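Local structure of ubiquitin-conjugating enzyme (Plasmodium vivax, 2FO3) at residues A[26-31]-A[36-41]; A[48-53]-A[79-84]; A[58-63]-A[69-74]; A[93-98]-A[106-111]. The protein probably acts as an E2 enzyme, carrying activated ubiquitin as a thioester and passing it on toward substrate proteins, the chain described being its UBC domain. One frame throughout, in Å; residues are numbered along the deposited sequence. Where two conformers were deposited one is given.

Interaction 1: residues A[26-31]-A[36-41]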
loop_
_atom_site.group_PDB
_atom_site.type_symbol
_atom_site.label_atom_id
_atom_site.label_comp_id
_atom_site.label_asym_id
_atom_site.label_seq_id
_atom_site.Cartn_x
_atom_site.Cartn_y
_atom_site.Cartn_z
ATOM N N CYS A 26 -0.832 10.187 -2.522
ATOM C CA CYS A 26 -0.511 9.441 -1.321
ATOM C C CYS A 26 0.489 10.166 -0.445
ATOM O O CYS A 26 1.398 10.837 -0.943
ATOM C CB CYS A 26 0.052 8.051 -1.668
ATOM S SG CYS A 26 -1.119 6.987 -2.472
ATOM N N THR A 27 0.330 10.009 0.853
ATOM C CA THR A 27 1.280 10.521 1.812
ATOM C C THR A 27 1.531 9.416 2.830
ATOM O O THR A 27 0.662 8.557 3.079
ATOM C CB THR A 27 0.755 11.763 2.538
ATOM O OG1 THR A 27 -0.522 11.467 3.076
ATOM C CG2 THR A 27 0.662 12.977 1.580
ATOM N N LEU A 28 2.710 9.429 3.410
ATOM C CA LEU A 28 3.125 8.345 4.279
ATOM C C LEU A 28 3.119 8.716 5.727
ATOM O O LEU A 28 3.504 9.822 6.089
ATOM C CB LEU A 28 4.536 7.870 3.885
ATOM C CG LEU A 28 5.209 6.730 4.672
ATOM C CD1 LEU A 28 4.447 5.377 4.530
ATOM C CD2 LEU A 28 6.630 6.579 4.176
ATOM N N ASP A 29 2.682 7.782 6.560
ATOM C CA ASP A 29 3.007 7.834 7.986
ATOM C C ASP A 29 3.645 6.522 8.407
ATOM O O ASP A 29 3.526 5.502 7.698
ATOM C CB ASP A 29 1.775 8.139 8.836
ATOM C CG ASP A 29 2.138 8.589 10.259
ATOM O OD1 ASP A 29 3.343 8.890 10.564
ATOM O OD2 ASP A 29 1.205 8.637 11.078
ATOM N N VAL A 30 4.350 6.541 9.527
ATOM C CA VAL A 30 4.947 5.331 10.072
ATOM C C VAL A 30 4.518 5.155 11.535
ATOM O O VAL A 30 4.232 6.146 12.229
ATOM C CB VAL A 30 6.526 5.292 9.942
ATOM C CG1 VAL A 30 6.951 5.503 8.498
ATOM C CG2 VAL A 30 7.226 6.334 10.884
ATOM N N HIS A 31 4.473 3.920 12.009
ATOM C CA HIS A 31 4.158 3.701 13.424
ATOM C C HIS A 31 5.330 4.190 14.304
ATOM O O HIS A 31 6.475 3.800 14.067
ATOM C CB HIS A 31 3.848 2.227 13.727
ATOM C CG HIS A 31 3.247 2.021 15.079
ATOM N ND1 HIS A 31 3.957 2.217 16.250
ATOM C CD2 HIS A 31 1.997 1.666 15.456
ATOM C CE1 HIS A 31 3.171 1.994 17.284
ATOM N NE2 HIS A 31 1.977 1.653 16.833
ATOM N N ARG A 36 8.391 -1.587 11.446
ATOM C CA ARG A 36 7.874 -2.540 10.451
ATOM C C ARG A 36 6.426 -2.274 10.024
ATOM O O ARG A 36 5.844 -3.056 9.262
ATOM C CB ARG A 36 8.084 -3.986 10.949
ATOM C CG ARG A 36 9.542 -4.289 11.152
ATOM C CD ARG A 36 9.834 -5.755 11.242
ATOM N NE ARG A 36 11.242 -5.986 10.914
ATOM C CZ ARG A 36 11.696 -6.387 9.714
ATOM N NH1 ARG A 36 10.859 -6.641 8.711
ATOM N NH2 ARG A 36 13.005 -6.558 9.522
ATOM N N ILE A 37 5.845 -1.162 10.484
ATOM C CA ILE A 37 4.476 -0.796 10.083
ATOM C C ILE A 37 4.406 0.637 9.501
ATOM O O ILE A 37 4.870 1.603 10.142
ATOM C CB ILE A 37 3.441 -0.929 11.262
ATOM C CG1 ILE A 37 3.271 -2.383 11.688
ATOM C CG2 ILE A 37 2.107 -0.330 10.879
ATOM C CD1 ILE A 37 2.283 -2.593 12.839
ATOM N N TRP A 38 3.819 0.754 8.310
ATOM C CA TRP A 38 3.533 2.038 7.661
ATOM C C TRP A 38 2.036 2.192 7.478
ATOM O O TRP A 38 1.319 1.212 7.359
ATOM C CB TRP A 38 4.192 2.131 6.266
ATOM C CG TRP A 38 5.686 2.106 6.195
ATOM C CD1 TRP A 38 6.592 2.062 7.253
ATOM C CD2 TRP A 38 6.479 2.209 4.996
ATOM N NE1 TRP A 38 7.869 2.087 6.757
ATOM C CE2 TRP A 38 7.834 2.192 5.388
ATOM C CE3 TRP A 38 6.167 2.323 3.623
ATOM C CZ2 TRP A 38 8.899 2.250 4.448
ATOM C CZ3 TRP A 38 7.222 2.376 2.681
ATOM C CH2 TRP A 38 8.576 2.345 3.113
ATOM N N ILE A 39 1.568 3.427 7.404
ATOM C CA ILE A 39 0.192 3.713 7.043
ATOM C C ILE A 39 0.240 4.727 5.927
ATOM O O ILE A 39 0.747 5.849 6.097
ATOM C CB ILE A 39 -0.672 4.326 8.191
ATOM C CG1 ILE A 39 -0.508 3.572 9.516
ATOM C CG2 ILE A 39 -2.155 4.444 7.765
ATOM C CD1 ILE A 39 -1.105 2.230 9.515
ATOM N N VAL A 40 -0.282 4.323 4.785
ATOM C CA VAL A 40 -0.363 5.193 3.623
ATOM C C VAL A 40 -1.776 5.781 3.473
ATOM O O VAL A 40 -2.790 5.050 3.474
ATOM C CB VAL A 40 0.098 4.427 2.335
ATOM C CG1 VAL A 40 -0.123 5.270 1.067
ATOM C CG2 VAL A 40 1.536 4.034 2.461
ATOM N N LYS A 41 -1.847 7.104 3.359
ATOM C CA LYS A 41 -3.108 7.804 3.096
ATOM C C LYS A 41 -3.257 8.083 1.598
ATOM O O LYS A 41 -2.393 8.706 0.988
ATOM C CB LYS A 41 -3.164 9.128 3.901
ATOM C CG LYS A 41 -4.399 9.989 3.618
ATOM C CD LYS A 41 -4.473 11.170 4.580
ATOM C CE LYS A 41 -5.505 12.208 4.094
ATOM N NZ LYS A 41 -5.887 13.237 5.148
HETATM O O HOH W 1 -2.486 11.776 1.005
#

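Interaction 2: residues A[48-53]-A[79-84]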
loop_
_atom_site.group_PDB
_atom_site.type_symbol
_atom_site.label_atom_id
_atom_site.label_comp_id
_atom_site.label_asym_id
_atom_site.label_seq_id
_atom_site.Cartn_x
_atom_site.Cartn_y
_atom_site.Cartn_z
ATOM N N THR A 48 -12.160 9.424 -11.026
ATOM C CA THR A 48 -12.342 8.012 -10.683
ATOM C C THR A 48 -13.548 7.971 -9.749
ATOM O O THR A 48 -13.956 9.014 -9.226
ATOM C CB THR A 48 -11.082 7.362 -10.009
ATOM O OG1 THR A 48 -10.913 7.856 -8.670
ATOM C CG2 THR A 48 -9.816 7.621 -10.828
ATOM N N ILE A 49 -14.118 6.784 -9.538
ATOM C CA ILE A 49 -15.306 6.651 -8.682
ATOM C C ILE A 49 -15.030 6.892 -7.176
ATOM O O ILE A 49 -15.967 7.021 -6.376
ATOM C CB ILE A 49 -16.063 5.299 -8.912
ATOM C CG1 ILE A 49 -15.229 4.100 -8.454
ATOM C CG2 ILE A 49 -16.516 5.168 -10.382
ATOM C CD1 ILE A 49 -16.020 2.754 -8.426
ATOM N N TYR A 50 -13.755 6.960 -6.796
ATOM C CA TYR A 50 -13.383 7.204 -5.396
ATOM C C TYR A 50 -12.936 8.647 -5.152
ATOM O O TYR A 50 -12.389 8.959 -4.092
ATOM C CB TYR A 50 -12.277 6.232 -4.966
ATOM C CG TYR A 50 -12.649 4.806 -5.196
ATOM C CD1 TYR A 50 -13.557 4.156 -4.347
ATOM C CD2 TYR A 50 -12.137 4.106 -6.288
ATOM C CE1 TYR A 50 -13.922 2.820 -4.571
ATOM C CE2 TYR A 50 -12.494 2.780 -6.525
ATOM C CZ TYR A 50 -13.386 2.146 -5.668
ATOM O OH TYR A 50 -13.737 0.851 -5.916
ATOM N N ALA A 51 -13.156 9.508 -6.139
ATOM C CA ALA A 51 -12.744 10.927 -6.084
ATOM C C ALA A 51 -12.985 11.598 -4.733
ATOM O O ALA A 51 -14.104 11.573 -4.211
ATOM C CB ALA A 51 -13.426 11.734 -7.214
ATOM N N ASN A 52 -11.909 12.166 -4.169
ATOM C CA ASN A 52 -11.950 12.934 -2.917
ATOM C C ASN A 52 -12.213 12.125 -1.641
ATOM O O ASN A 52 -12.181 12.678 -0.548
ATOM C CB ASN A 52 -12.954 14.102 -3.031
ATOM C CG ASN A 52 -12.464 15.199 -3.945
ATOM O OD1 ASN A 52 -13.001 15.397 -5.036
ATOM N ND2 ASN A 52 -11.424 15.910 -3.513
ATOM N N GLU A 53 -12.471 10.826 -1.782
ATOM C CA GLU A 53 -12.663 9.953 -0.623
ATOM C C GLU A 53 -11.295 9.553 -0.044
ATOM O O GLU A 53 -10.357 9.297 -0.788
ATOM C CB GLU A 53 -13.496 8.712 -1.005
ATOM C CG GLU A 53 -14.850 9.047 -1.673
ATOM C CD GLU A 53 -15.675 7.827 -2.024
ATOM O OE1 GLU A 53 -15.110 6.730 -2.218
ATOM O OE2 GLU A 53 -16.910 7.965 -2.118
ATOM N N PRO A 79 -12.329 0.877 0.458
ATOM C CA PRO A 79 -13.024 1.241 -0.758
ATOM C C PRO A 79 -13.865 0.054 -1.141
ATOM O O PRO A 79 -13.469 -1.085 -0.879
ATOM C CB PRO A 79 -11.885 1.465 -1.775
ATOM C CG PRO A 79 -10.674 0.816 -1.176
ATOM C CD PRO A 79 -10.853 0.893 0.295
ATOM N N LYS A 80 -15.030 0.308 -1.709
ATOM C CA LYS A 80 -15.880 -0.771 -2.191
ATOM C C LYS A 80 -15.415 -1.098 -3.565
ATOM O O LYS A 80 -15.506 -0.249 -4.472
ATOM C CB LYS A 80 -17.358 -0.349 -2.165
ATOM C CG LYS A 80 -17.956 -0.488 -0.781
ATOM C CD LYS A 80 -19.409 -0.152 -0.741
ATOM C CE LYS A 80 -19.992 -0.448 0.655
ATOM N NZ LYS A 80 -19.851 -1.910 1.096
ATOM N N HIS A 81 -14.874 -2.322 -3.698
ATOM C CA HIS A 81 -14.232 -2.796 -4.910
ATOM C C HIS A 81 -14.252 -4.316 -4.937
ATOM O O HIS A 81 -14.105 -4.979 -3.901
ATOM C CB HIS A 81 -12.767 -2.281 -4.956
ATOM C CG HIS A 81 -12.110 -2.441 -6.289
ATOM N ND1 HIS A 81 -11.505 -3.617 -6.683
ATOM C CD2 HIS A 81 -11.983 -1.585 -7.323
ATOM C CE1 HIS A 81 -11.020 -3.469 -7.902
ATOM N NE2 HIS A 81 -11.301 -2.248 -8.315
ATOM N N THR A 82 -14.406 -4.874 -6.134
ATOM C CA THR A 82 -14.435 -6.327 -6.331
ATOM C C THR A 82 -13.248 -7.057 -5.701
ATOM O O THR A 82 -13.409 -8.145 -5.158
ATOM C CB THR A 82 -14.532 -6.664 -7.860
ATOM O OG1 THR A 82 -15.852 -6.362 -8.312
ATOM C CG2 THR A 82 -14.252 -8.151 -8.156
ATOM N N HIS A 83 -12.063 -6.444 -5.761
ATOM C CA HIS A 83 -10.823 -7.048 -5.235
ATOM C C HIS A 83 -10.407 -6.548 -3.847
ATOM O O HIS A 83 -9.253 -6.746 -3.409
ATOM C CB HIS A 83 -9.669 -6.817 -6.216
ATOM C CG HIS A 83 -9.868 -7.490 -7.527
ATOM N ND1 HIS A 83 -10.100 -8.841 -7.633
ATOM C CD2 HIS A 83 -9.877 -7.003 -8.786
ATOM C CE1 HIS A 83 -10.243 -9.162 -8.907
ATOM N NE2 HIS A 83 -10.101 -8.067 -9.629
ATOM N N VAL A 84 -11.327 -5.906 -3.153
ATOM C CA VAL A 84 -11.068 -5.512 -1.776
ATOM C C VAL A 84 -12.173 -6.115 -0.939
ATOM O O VAL A 84 -13.353 -5.825 -1.171
ATOM C CB VAL A 84 -11.055 -3.965 -1.588
ATOM C CG1 VAL A 84 -10.737 -3.576 -0.104
ATOM C CG2 VAL A 84 -10.056 -3.289 -2.593
#

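Interaction 3: residues A[58-63]-A[69-74]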
loop_
_atom_site.group_PDB
_atom_site.type_symbol
_atom_site.label_atom_id
_atom_site.label_comp_id
_atom_site.label_asym_id
_atom_site.label_seq_id
_atom_site.Cartn_x
_atom_site.Cartn_y
_atom_site.Cartn_z
ATOM N N LYS A 58 -2.732 -0.026 5.362
ATOM C CA LYS A 58 -1.740 -0.455 6.350
ATOM C C LYS A 58 -0.770 -1.445 5.704
ATOM O O LYS A 58 -1.197 -2.376 5.013
ATOM C CB LYS A 58 -2.383 -1.059 7.578
ATOM C CG LYS A 58 -1.340 -1.401 8.634
ATOM C CD LYS A 58 -1.982 -1.429 10.045
ATOM C CE LYS A 58 -1.252 -2.419 10.929
ATOM N NZ LYS A 58 -1.920 -2.527 12.302
ATOM N N ILE A 59 0.511 -1.224 5.936
ATOM C CA ILE A 59 1.579 -2.011 5.352
ATOM C C ILE A 59 2.443 -2.597 6.448
ATOM O O ILE A 59 3.026 -1.876 7.238
ATOM C CB ILE A 59 2.429 -1.195 4.346
ATOM C CG1 ILE A 59 1.556 -0.675 3.182
ATOM C CG2 ILE A 59 3.573 -2.076 3.781
ATOM C CD1 ILE A 59 2.239 0.448 2.390
ATOM N N ILE A 60 2.494 -3.927 6.516
ATOM C CA ILE A 60 3.310 -4.597 7.528
ATOM C C ILE A 60 4.427 -5.382 6.897
ATOM O O ILE A 60 4.185 -6.288 6.071
ATOM C CB ILE A 60 2.454 -5.558 8.407
ATOM C CG1 ILE A 60 1.227 -4.836 8.970
ATOM C CG2 ILE A 60 3.316 -6.182 9.526
ATOM C CD1 ILE A 60 0.148 -5.737 9.460
ATOM N N PHE A 61 5.651 -5.065 7.286
ATOM C CA PHE A 61 6.821 -5.805 6.800
ATOM C C PHE A 61 7.124 -6.995 7.719
ATOM O O PHE A 61 7.463 -6.788 8.897
ATOM C CB PHE A 61 8.040 -4.915 6.757
ATOM C CG PHE A 61 7.889 -3.735 5.864
ATOM C CD1 PHE A 61 8.243 -3.810 4.508
ATOM C CD2 PHE A 61 7.380 -2.527 6.370
ATOM C CE1 PHE A 61 8.096 -2.688 3.673
ATOM C CE2 PHE A 61 7.226 -1.407 5.529
ATOM C CZ PHE A 61 7.579 -1.497 4.189
ATOM N N PRO A 62 6.980 -8.237 7.188
ATOM C CA PRO A 62 7.250 -9.429 7.977
ATOM C C PRO A 62 8.749 -9.610 8.215
ATOM O O PRO A 62 9.586 -8.982 7.548
ATOM C CB PRO A 62 6.674 -10.561 7.111
ATOM C CG PRO A 62 6.835 -10.064 5.703
ATOM C CD PRO A 62 6.533 -8.578 5.813
ATOM N N ASP A 63 9.081 -10.461 9.174
ATOM C CA ASP A 63 10.460 -10.713 9.513
ATOM C C ASP A 63 11.324 -11.195 8.324
ATOM O O ASP A 63 12.541 -10.931 8.287
ATOM C CB ASP A 63 10.534 -11.726 10.659
ATOM C CG ASP A 63 11.811 -11.605 11.440
ATOM O OD1 ASP A 63 12.086 -10.493 11.960
ATOM O OD2 ASP A 63 12.543 -12.609 11.539
ATOM N N PRO A 69 6.559 -11.128 0.951
ATOM C CA PRO A 69 5.931 -9.858 0.613
ATOM C C PRO A 69 5.398 -9.102 1.834
ATOM O O PRO A 69 5.111 -9.729 2.889
ATOM C CB PRO A 69 4.770 -10.276 -0.312
ATOM C CG PRO A 69 4.475 -11.716 0.065
ATOM C CD PRO A 69 5.786 -12.289 0.455
ATOM N N PRO A 70 5.247 -7.764 1.709
ATOM C CA PRO A 70 4.643 -7.075 2.853
ATOM C C PRO A 70 3.178 -7.488 2.925
ATOM O O PRO A 70 2.599 -7.918 1.903
ATOM C CB PRO A 70 4.769 -5.588 2.475
ATOM C CG PRO A 70 4.822 -5.582 0.970
ATOM C CD PRO A 70 5.550 -6.842 0.583
ATOM N N ILE A 71 2.588 -7.423 4.103
ATOM C CA ILE A 71 1.140 -7.615 4.211
ATOM C C ILE A 71 0.511 -6.220 4.055
ATOM O O ILE A 71 0.942 -5.248 4.731
ATOM C CB ILE A 71 0.776 -8.258 5.562
ATOM C CG1 ILE A 71 1.253 -9.723 5.588
ATOM C CG2 ILE A 71 -0.748 -8.137 5.815
ATOM C CD1 ILE A 71 1.807 -10.186 6.930
ATOM N N VAL A 72 -0.480 -6.098 3.163
ATOM C CA VAL A 72 -1.086 -4.769 2.839
ATOM C C VAL A 72 -2.587 -4.891 2.792
ATOM O O VAL A 72 -3.131 -5.749 2.052
ATOM C CB VAL A 72 -0.568 -4.212 1.464
ATOM C CG1 VAL A 72 -1.167 -2.833 1.129
ATOM C CG2 VAL A 72 0.908 -4.101 1.458
ATOM N N TYR A 73 -3.275 -4.053 3.571
ATOM C CA TYR A 73 -4.722 -4.034 3.544
ATOM C C TYR A 73 -5.270 -2.652 3.905
ATOM O O TYR A 73 -4.581 -1.857 4.566
ATOM C CB TYR A 73 -5.294 -5.125 4.471
ATOM C CG TYR A 73 -4.973 -4.935 5.932
ATOM C CD1 TYR A 73 -5.845 -4.236 6.772
ATOM C CD2 TYR A 73 -3.782 -5.443 6.476
ATOM C CE1 TYR A 73 -5.548 -4.044 8.106
ATOM C CE2 TYR A 73 -3.476 -5.271 7.839
ATOM C CZ TYR A 73 -4.368 -4.574 8.639
ATOM O OH TYR A 73 -4.089 -4.408 9.972
ATOM N N PHE A 74 -6.502 -2.380 3.476
ATOM C CA PHE A 74 -7.151 -1.091 3.760
ATOM C C PHE A 74 -7.744 -1.035 5.159
ATOM O O PHE A 74 -8.352 -2.014 5.636
ATOM C CB PHE A 74 -8.253 -0.827 2.766
ATOM C CG PHE A 74 -7.764 -0.400 1.417
ATOM C CD1 PHE A 74 -7.447 0.950 1.171
ATOM C CD2 PHE A 74 -7.631 -1.331 0.379
ATOM C CE1 PHE A 74 -6.993 1.362 -0.099
ATOM C CE2 PHE A 74 -7.187 -0.933 -0.876
ATOM C CZ PHE A 74 -6.869 0.433 -1.113
#

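Interaction 4: residues A[93-98]-A[106-111]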
loop_
_atom_site.group_PDB
_atom_site.type_symbol
_atom_site.label_atom_id
_atom_site.label_comp_id
_atom_site.label_asym_id
_atom_site.label_seq_id
_atom_site.Cartn_x
_atom_site.Cartn_y
_atom_site.Cartn_z
ATOM N N SER A 93 -2.400 -10.080 -7.519
ATOM C CA SER A 93 -1.314 -11.023 -7.818
ATOM C C SER A 93 0.070 -10.508 -7.417
ATOM O O SER A 93 0.897 -11.285 -6.941
ATOM C CB SER A 93 -1.314 -11.387 -9.317
ATOM O OG SER A 93 -2.576 -11.905 -9.702
ATOM N N LEU A 94 0.320 -9.203 -7.617
ATOM C CA LEU A 94 1.641 -8.617 -7.256
ATOM C C LEU A 94 1.996 -8.800 -5.784
ATOM O O LEU A 94 3.175 -8.785 -5.416
ATOM C CB LEU A 94 1.729 -7.139 -7.645
ATOM C CG LEU A 94 1.923 -6.834 -9.126
ATOM C CD1 LEU A 94 1.808 -5.342 -9.361
ATOM C CD2 LEU A 94 3.290 -7.370 -9.645
ATOM N N LEU A 95 0.971 -8.979 -4.946
ATOM C CA LEU A 95 1.142 -9.170 -3.500
ATOM C C LEU A 95 1.258 -10.629 -3.111
ATOM O O LEU A 95 1.503 -10.950 -1.946
ATOM C CB LEU A 95 -0.043 -8.566 -2.755
ATOM C CG LEU A 95 -0.053 -7.069 -2.506
ATOM C CD1 LEU A 95 -1.471 -6.560 -2.178
ATOM C CD2 LEU A 95 0.946 -6.759 -1.384
ATOM N N GLY A 96 1.043 -11.517 -4.071
ATOM C CA GLY A 96 1.054 -12.937 -3.790
ATOM C C GLY A 96 1.864 -13.695 -4.819
ATOM O O GLY A 96 3.065 -13.506 -4.932
ATOM N N ASP A 97 1.179 -14.545 -5.565
ATOM C CA ASP A 97 1.757 -15.343 -6.642
ATOM C C ASP A 97 2.757 -14.632 -7.581
ATOM O O ASP A 97 3.719 -15.248 -8.036
ATOM C CB ASP A 97 0.621 -15.939 -7.476
ATOM C CG ASP A 97 -0.029 -17.135 -6.803
ATOM O OD1 ASP A 97 -0.860 -16.942 -5.877
ATOM O OD2 ASP A 97 0.292 -18.274 -7.215
ATOM N N ASP A 98 2.518 -13.360 -7.895
ATOM C CA ASP A 98 3.411 -12.630 -8.813
ATOM C C ASP A 98 4.351 -11.651 -8.098
ATOM O O ASP A 98 4.938 -10.765 -8.742
ATOM C CB ASP A 98 2.607 -11.879 -9.894
ATOM C CG ASP A 98 1.807 -12.820 -10.806
ATOM O OD1 ASP A 98 2.036 -14.055 -10.750
ATOM O OD2 ASP A 98 0.956 -12.311 -11.585
ATOM N N SER A 106 6.421 1.874 -2.939
ATOM C CA SER A 106 5.796 2.896 -3.771
ATOM C C SER A 106 5.038 2.293 -5.000
ATOM O O SER A 106 3.882 2.635 -5.252
ATOM C CB SER A 106 6.842 3.931 -4.230
ATOM O OG SER A 106 6.167 5.013 -4.804
ATOM N N GLY A 107 5.698 1.402 -5.746
ATOM C CA GLY A 107 5.102 0.741 -6.926
ATOM C C GLY A 107 3.936 -0.178 -6.545
ATOM O O GLY A 107 2.956 -0.285 -7.297
ATOM N N LEU A 108 4.056 -0.843 -5.401
ATOM C CA LEU A 108 2.971 -1.690 -4.909
ATOM C C LEU A 108 1.713 -0.856 -4.672
ATOM O O LEU A 108 0.642 -1.210 -5.140
ATOM C CB LEU A 108 3.414 -2.412 -3.631
ATOM C CG LEU A 108 2.349 -3.202 -2.900
ATOM C CD1 LEU A 108 1.884 -4.356 -3.783
ATOM C CD2 LEU A 108 2.908 -3.683 -1.572
ATOM N N VAL A 109 1.868 0.267 -3.956
ATOM C CA VAL A 109 0.771 1.191 -3.693
ATOM C C VAL A 109 0.229 1.779 -5.002
ATOM O O VAL A 109 -0.983 1.882 -5.200
ATOM C CB VAL A 109 1.223 2.305 -2.674
ATOM C CG1 VAL A 109 0.139 3.392 -2.557
ATOM C CG2 VAL A 109 1.563 1.642 -1.276
ATOM N N LEU A 110 1.119 2.158 -5.926
ATOM C CA LEU A 110 0.627 2.678 -7.212
ATOM C C LEU A 110 -0.211 1.618 -7.985
ATOM O O LEU A 110 -1.217 1.958 -8.618
ATOM C CB LEU A 110 1.777 3.232 -8.057
ATOM C CG LEU A 110 1.450 4.162 -9.206
ATOM C CD1 LEU A 110 0.756 5.468 -8.746
ATOM C CD2 LEU A 110 2.738 4.453 -9.935
ATOM N N SER A 111 0.215 0.363 -7.944
ATOM C CA SER A 111 -0.568 -0.729 -8.571
ATOM C C SER A 111 -1.947 -0.900 -7.933
ATOM O O SER A 111 -2.920 -1.232 -8.627
ATOM C CB SER A 111 0.195 -2.045 -8.526
ATOM O OG SER A 111 1.392 -1.946 -9.297
#

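Interaction 1: residues A[26-31]-A[36-41]
L28 lays its branched end against the indole of W38 in the beta hairpin that opens the antiparallel sheet of the UBC fold. L28 CD1 comes within 3.6 Å of W38 CE3, while CD2 stands over one ring face, offset toward the rim. Turning CG anti to the backbone N (chi1 179°) brings the leucine across to the second strand, where CD1 also meets V40 CG2 at 3.8 Å. V30 runs beside the indole and touches W38 CD1 with CG1 (3.7 Å), obliquely. L28, V30, V40 and the indole of W38 make up this face, the flat ring giving the aliphatic groups a broad surface; T27, D29, I39 and K41 occupy the other, more exposed one.

In the backbone, T27 with K41 and D29 with I39 form hydrogen-bonded pairs, each joined by two bonds. A fifth bond, nearly straight at 176°, runs from H31 N to I37 O. I39 N, by contrast, reaches D29 O from 44° above the carbonyl plane.

Farther out, helix 10-20 covers L28 with L15 and V40 with F18, and V109 of helix 105-116 touches C26 and V40. F61 meets W38 edge-to-face, and H31 ND1 bonds to N33 N in the turn. At the far end of the hairpin one water lies 2.9 Å from T27 OG1 and donates to K41 O at 3.1 Å.

Interaction 2: residues A[48-53]-A[79-84]
Y50 reaches from its loop to the backbone of K80 and makes the one hydrogen bond between two segments without regular helix or strand. Y50 OH donates to K80 O at 2.5 Å. The oxygen lies at the edge of the tyrosine ring and in its plane, but the hydroxyl stands 41° out of the carbonyl plane, off the lone pairs. Because K80 offers its main-chain oxygen, its long charged side chain can lead away from the contact.

Packing contacts flank this bond. P79 CB makes the apolar one, 3.7 Å from Y50 CE1, the two side chains crossing at about a right angle. H81 meets the hydroxyl oxygen edge-on, with CD2 3.3 Å from Y50 OH. I49 CG1 lies over one face of the tyrosine ring, and L116 of helix 105-116 touches Y50, P79 and H81.

Local bonds shape both loops. A type I turn from T48 to A51 overlaps a type II turn from Y50 to E53, whose positive-phi position falls to N52, a residue that accepts it readily. In the type I turn from H81 to V84, H83 N donates to H81 ND1 at 3.0 Å. By family, H81-T82-H83 probably corresponds to the HPN-like motif of E2 enzymes. H83, whose backbone also bonds to C91, lies beside that cysteine, probably the one that carries ubiquitin. The chemistry implies a directional join: a buried tyrosine uses its ring carbons for apolar packing and its hydroxyl to satisfy a carbonyl on the motif's approach.

Interaction 3: residues A[58-63]-A[69-74]
K58 and Y73 bind each other twice through the backbone and then lie side by side on one face of the sheet. K58 N donates to Y73 O at 2.7 Å, and K58 O accepts from Y73 N at 3.0 Å with the donor in the carbonyl plane. The second hydrogen-bonded pair, I60 with I71, repeats this: I60 N gives to I71 O at 2.7 Å, nearly straight at 173°, and I60 O takes I71 N. K58 O also receives a CA-H contact from V72 CA (3.2 Å). These strands thus form an antiparallel hairpin of the UBC sheet. The amides of I59 and F61 turn the other way, to the backbone carbonyls of W38 and R36.

P62 and P69 stand where the next hydrogen-bonded pair would fall, and neither has an N-H to give. P62 instead sets CG 3.3 Å from P69 O, while P70 CB packs on I59 CG2.

Among the side chains, Y73 CG sits between its backbone N and carbonyl carbon (chi1 64°), which brings the ring alongside the extended lysine. K58 CB lies over one ring face, and I60 CD1 meets the edge, 4.0 Å from Y73 CE2. The lysine's long aliphatic part suits such a partly exposed aromatic surface, and I59 and V72 are the apolar pair on the buried side.

That buried side rests on helix 105-116, with I105 against I59 and L108 against P70. Strand 37-43 lies beyond K58 and I59, while 71-74 is an edge strand of the sheet within this chain.

Interaction 4: residues A[93-98]-A[106-111]
L95 points its CD2 at L108 and L94 presses CD1 on S111, so two successive residues of the short 3-10 segment 93-95 meet one side of helix 105-116. L94 CD1 lies 3.4 Å from S111 OG and 3.8 Å from S111 CB; serine, being small, lets the methyl come close to the helix. The bond from L94 CA to CB points toward the helix, and L94 CG and S111 OG both lie away from their own carbonyl carbons. L95 likewise holds CG anti to its carbonyl carbon (chi1 -81°). L108 was modelled in two conformers; in the one given its CG lies opposite the backbone N (chi1 173°), the branched ends cross at about a right angle, and L95 CD2 is 3.5 Å from L108 CD1.

S93 O holds the loop, accepting G96 N and D98 N from opposite faces of its carbonyl plane. G96 has phi and psi both strongly negative, a shape glycine adopts easily.

V72 touches both L95 and L108, tying the contact to the sheet. No hydrogen bond crosses, which implies a join by van der Waals contact, leucine on leucine at L108 and methyl on hydroxyl at S111, where fit rather than direction decides.

Interactions 1 and 3 are the two hairpins of one sheet, joined where strands 37-43 and 54-60 pair. Backbone hydrogen bonds dominate both, with an apolar face, more fully buried in interaction 3, and a more exposed one. Interactions 2 and 4 bury far less surface and differ in chemistry: a tyrosine hydroxyl on a carbonyl in the first, leucine packing in the second. All are partly buried, but interaction 2 lies farthest out, its centre about 14 Å from that of the chain, against 8 to 9 Å for the others. Helix 105-116 meets all four, through V109, L116 and L108 among others. Separately, F74 of interaction 3 packs on P79 of interaction 2.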